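Sca-family protein (PDB 4LQ8) is named as a rickettsial cell surface antigen, here its N-terminal head domains, and probably takes part in cell adhesion. Local coordinates at residues Val257-His262 against Leu273-Pro279; Ile74-Lys78 against Gly323-Asp327. All blocks are in the same frame, centred on the assembly; numbering follows the deposited sequence.

In the fold
Interaction 1 is the backbone pairing of a beta hairpin, strands 258-265 and 271-277, close to the centre of the chain and almost wholly buried. Interaction 2 lies about 10 Å away, centre to centre, where helix 64-90 meets the loop between helix 308-320 and strand 329-332, and is only partly buried. Their chemistry follows their place: the hairpin relies on main-chain hydrogen bonds and buried hydroxyls, whereas the helix and loop meet through aliphatic packing, one lysine-to-carbonyl bond and a water. E275 of the hairpin links the two, accepting probable hydrogen bonds from the backbone N of Q324 and from the S325 hydroxyl and forming a salt bridge with R70 of helix 64-90.

Interaction 1: residues Val257-His262 against Leu273-Pro279; sequences VYFTAH and LKEISSP
V257 leads into an extended strand, its CB 3.5 Å from P279 CG, where proline packs as an apolar ring needing no N-H partner. F259, chi1 t, brings CE1 to 4.1 Å from I276 CD1. T260 and S277 form an antiparallel hydrogen-bonded pair, T260 N to S277 O 2.9 Å and S277 N to T260 O 3.1 Å; both chi1 are p, and T260 OG1 hydrogen-bonds S277 OG and H262 NE2, both at 2.7 Å. S277 OG and H262 ND1 bond onward to Y149 and H238. This is a beta hairpin, its strand axes 4.7 Å apart at 168°; strand 258-265 also pairs antiparallel with strand 236-245, flanked on both edges within the mixed sheet. A261, small and on the other face, forms a non-hydrogen-bonded pair with I276, CB to CG2 4.3 Å; I276 packs on Y311, M314 and M315 of helix 308-320. At H262, chi1 m, N reaches E275 O at 2.8 Å. H262 O takes K274 N at 2.8 Å and, weakly, E275 N at 3.4 Å, a classic beta bulge.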
# COMPACT_ATOMS: atom_id res chain seq x y z
N VAL A 257 0.26 1.18 -10.28
CA VAL A 257 0.66 0.86 -8.90
C VAL A 257 -0.63 0.54 -8.15
O VAL A 257 -1.71 0.85 -8.65
CB VAL A 257 1.54 1.91 -8.21
CG1 VAL A 257 2.96 1.85 -8.77
CG2 VAL A 257 0.93 3.31 -8.33
N TYR A 258 -0.51 -0.12 -7.01
CA TYR A 258 -1.66 -0.66 -6.28
C TYR A 258 -1.58 -0.48 -4.77
O TYR A 258 -0.50 -0.31 -4.20
CB TYR A 258 -1.71 -2.20 -6.53
CG TYR A 258 -1.83 -2.59 -7.99
CD1 TYR A 258 -0.70 -2.63 -8.82
CD2 TYR A 258 -3.05 -2.93 -8.55
CE1 TYR A 258 -0.82 -2.91 -10.18
CE2 TYR A 258 -3.17 -3.26 -9.90
CZ TYR A 258 -2.05 -3.23 -10.71
OH TYR A 258 -2.15 -3.56 -12.03
N PHE A 259 -2.76 -0.56 -4.14
CA PHE A 259 -2.89 -0.68 -2.71
C PHE A 259 -3.23 -2.16 -2.54
O PHE A 259 -4.17 -2.64 -3.18
CB PHE A 259 -3.99 0.21 -2.13
CG PHE A 259 -4.11 -0.00 -0.63
CD1 PHE A 259 -3.16 0.53 0.24
CD2 PHE A 259 -5.14 -0.77 -0.10
CE1 PHE A 259 -3.24 0.29 1.62
CE2 PHE A 259 -5.23 -1.00 1.29
CZ PHE A 259 -4.27 -0.47 2.13
N THR A 260 -2.43 -2.91 -1.76
CA THR A 260 -2.70 -4.33 -1.57
C THR A 260 -3.02 -4.61 -0.12
O THR A 260 -2.59 -3.88 0.75
CB THR A 260 -1.56 -5.23 -2.15
OG1 THR A 260 -0.44 -5.21 -1.27
CG2 THR A 260 -1.15 -4.86 -3.60
N ALA A 261 -3.81 -5.68 0.13
CA ALA A 261 -4.22 -6.11 1.46
C ALA A 261 -4.18 -7.64 1.48
O ALA A 261 -4.66 -8.29 0.55
CB ALA A 261 -5.61 -5.56 1.79
N HIS A 262 -3.54 -8.19 2.52
CA HIS A 262 -3.24 -9.61 2.66
C HIS A 262 -3.83 -10.21 3.90
O HIS A 262 -3.45 -9.86 5.01
CB HIS A 262 -1.71 -9.78 2.58
CG HIS A 262 -1.16 -9.08 1.39
ND1 HIS A 262 -1.29 -9.61 0.11
CD2 HIS A 262 -0.63 -7.83 1.29
CE1 HIS A 262 -0.80 -8.70 -0.71
NE2 HIS A 262 -0.39 -7.62 -0.04
N LEU A 273 -6.01 -10.00 8.80
CA LEU A 273 -5.18 -9.02 8.10
C LEU A 273 -3.73 -9.08 8.59
O LEU A 273 -3.45 -8.75 9.74
CB LEU A 273 -5.79 -7.62 8.22
CG LEU A 273 -5.05 -6.45 7.52
CD1 LEU A 273 -4.91 -6.70 5.99
CD2 LEU A 273 -5.78 -5.14 7.77
N LYS A 274 -2.82 -9.56 7.72
CA LYS A 274 -1.41 -9.75 8.07
C LYS A 274 -0.51 -8.69 7.49
O LYS A 274 0.59 -8.44 8.01
CB LYS A 274 -0.93 -11.15 7.57
CG LYS A 274 -1.70 -12.35 8.17
CD LYS A 274 -1.30 -12.66 9.60
CE LYS A 274 -2.13 -13.76 10.20
NZ LYS A 274 -1.76 -14.02 11.61
N GLU A 275 -0.92 -8.11 6.36
CA GLU A 275 -0.05 -7.18 5.66
C GLU A 275 -0.82 -6.34 4.70
O GLU A 275 -1.88 -6.73 4.23
CB GLU A 275 0.99 -8.01 4.86
CG GLU A 275 2.34 -7.37 4.66
CD GLU A 275 3.08 -7.00 5.94
OE1 GLU A 275 2.92 -5.85 6.39
OE2 GLU A 275 3.78 -7.86 6.51
N ILE A 276 -0.27 -5.16 4.42
CA ILE A 276 -0.74 -4.24 3.39
C ILE A 276 0.50 -3.72 2.67
O ILE A 276 1.62 -3.89 3.16
CB ILE A 276 -1.63 -3.08 3.92
CG1 ILE A 276 -0.82 -2.10 4.86
CG2 ILE A 276 -2.93 -3.59 4.56
CD1 ILE A 276 -1.58 -0.77 5.21
N SER A 277 0.30 -3.09 1.51
CA SER A 277 1.40 -2.42 0.81
C SER A 277 0.83 -1.33 -0.06
O SER A 277 -0.35 -1.37 -0.43
CB SER A 277 2.23 -3.40 -0.02
OG SER A 277 1.72 -3.60 -1.33
N SER A 278 1.70 -0.41 -0.45
CA SER A 278 1.37 0.66 -1.38
C SER A 278 2.65 1.29 -1.86
O SER A 278 3.69 1.12 -1.21
CB SER A 278 0.49 1.70 -0.68
OG SER A 278 1.25 2.60 0.11
N PRO A 279 2.61 2.11 -2.94
CA PRO A 279 3.78 2.95 -3.26
C PRO A 279 4.07 3.87 -2.06
O PRO A 279 3.14 4.25 -1.33
CB PRO A 279 3.30 3.80 -4.45
CG PRO A 279 2.11 3.14 -4.94
CD PRO A 279 1.46 2.45 -3.81

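Interaction 2: residues Ile74-Lys78 against Gly323-Asp327; sequences IQPQK and GQSVD
A helix-to-loop contact, burying 238 Å², joins one side of helix 64-90 to the segment between helix 308-320 and strand 329-332. Residues 74-78 are helical, K78 N bonded to I74 O at 3.3 Å, with a kink at P76, whose nitrogen lacks a hydrogen. The loop turns at Q324 (phi/psi -98/-11), then extends through S325 (-55/138) and V326 (-119/147), with I74 CA and S325 CA 6.5 Å apart. I74 and K78 both point CA-to-CB toward the loop. I74, chi1 m and chi2 t, lays CG2 3.8 Å from Q324 O and CD1 3.7 Å from S325 OG, a hydroxyl hydrogen-bonded to E275 OE1 of strand 271-277. K78, m then t throughout, has the reach to satisfy loop carbonyls: NZ donates to Q324 O at 2.8 Å and to T114 O, while aliphatic CE rests 3.7 Å from V326 CG1. A water accepts from K78 NZ (2.9 Å) and donates to Q75 OE1 (2.7 Å) and Q324 OE1 (2.8 Å), bridging two amide oxygens; Q75 NE2 bonds D79. F119 of helix 116-120 touches K78 and V326.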
# COMPACT_ATOMS: atom_id res chain seq x y z
N ILE A 74 7.66 -4.35 0.25
CA ILE A 74 7.90 -3.83 1.61
C ILE A 74 9.40 -3.75 1.96
O ILE A 74 9.85 -2.67 2.36
CB ILE A 74 7.07 -4.57 2.68
CG1 ILE A 74 5.55 -4.41 2.37
CG2 ILE A 74 7.42 -4.10 4.11
CD1 ILE A 74 4.63 -5.40 3.10
N GLN A 75 10.13 -4.86 1.88
CA GLN A 75 11.56 -4.89 2.20
C GLN A 75 12.38 -4.00 1.25
O GLN A 75 13.11 -3.16 1.76
CB GLN A 75 12.11 -6.33 2.30
CG GLN A 75 13.53 -6.42 2.91
CD GLN A 75 13.57 -5.94 4.32
OE1 GLN A 75 12.77 -6.35 5.18
NE2 GLN A 75 14.45 -4.99 4.59
N PRO A 76 12.23 -4.06 -0.10
CA PRO A 76 13.03 -3.15 -0.96
C PRO A 76 12.76 -1.66 -0.72
O PRO A 76 13.68 -0.86 -0.87
CB PRO A 76 12.64 -3.57 -2.39
CG PRO A 76 12.20 -4.97 -2.26
CD PRO A 76 11.46 -5.01 -0.94
N GLN A 77 11.52 -1.28 -0.35
CA GLN A 77 11.21 0.12 -0.05
C GLN A 77 12.04 0.57 1.15
O GLN A 77 12.65 1.64 1.11
CB GLN A 77 9.72 0.34 0.23
CG GLN A 77 8.86 0.30 -1.02
CD GLN A 77 7.40 0.35 -0.65
OE1 GLN A 77 6.96 -0.11 0.42
NE2 GLN A 77 6.61 0.89 -1.54
N LYS A 78 12.07 -0.27 2.20
CA LYS A 78 12.88 -0.07 3.41
C LYS A 78 14.36 -0.04 3.07
O LYS A 78 15.06 0.81 3.59
CB LYS A 78 12.65 -1.23 4.40
CG LYS A 78 11.30 -1.20 5.09
CD LYS A 78 11.21 -2.35 6.05
CE LYS A 78 9.87 -2.40 6.76
NZ LYS A 78 9.78 -3.62 7.60
N GLY A 323 2.96 -7.89 11.37
CA GLY A 323 3.29 -7.58 9.98
C GLY A 323 4.54 -6.73 9.88
O GLY A 323 5.02 -6.18 10.87
N GLN A 324 5.07 -6.61 8.67
CA GLN A 324 6.30 -5.86 8.43
C GLN A 324 6.07 -4.45 7.91
O GLN A 324 7.02 -3.67 7.85
CB GLN A 324 7.17 -6.65 7.48
CG GLN A 324 7.65 -7.98 8.08
CD GLN A 324 8.43 -8.77 7.07
OE1 GLN A 324 8.83 -8.28 6.01
NE2 GLN A 324 8.61 -10.03 7.35
N SER A 325 4.83 -4.12 7.52
CA SER A 325 4.51 -2.80 7.00
C SER A 325 4.92 -1.71 7.97
O SER A 325 4.73 -1.84 9.19
CB SER A 325 3.02 -2.67 6.72
OG SER A 325 2.70 -3.38 5.54
N VAL A 326 5.49 -0.64 7.42
CA VAL A 326 5.82 0.55 8.20
C VAL A 326 5.00 1.70 7.60
O VAL A 326 4.70 1.69 6.40
CB VAL A 326 7.35 0.79 8.34
CG1 VAL A 326 7.98 -0.31 9.18
CG2 VAL A 326 8.02 0.85 6.97
N ASP A 327 4.59 2.64 8.44
CA ASP A 327 3.65 3.70 8.07
C ASP A 327 4.10 4.53 6.84
O ASP A 327 3.37 4.55 5.83
CB ASP A 327 3.28 4.58 9.27
CG ASP A 327 2.15 5.51 8.94
OD1 ASP A 327 2.34 6.38 8.08
OD2 ASP A 327 1.04 5.30 9.46
O HOH W 1 10.16 -5.87 5.80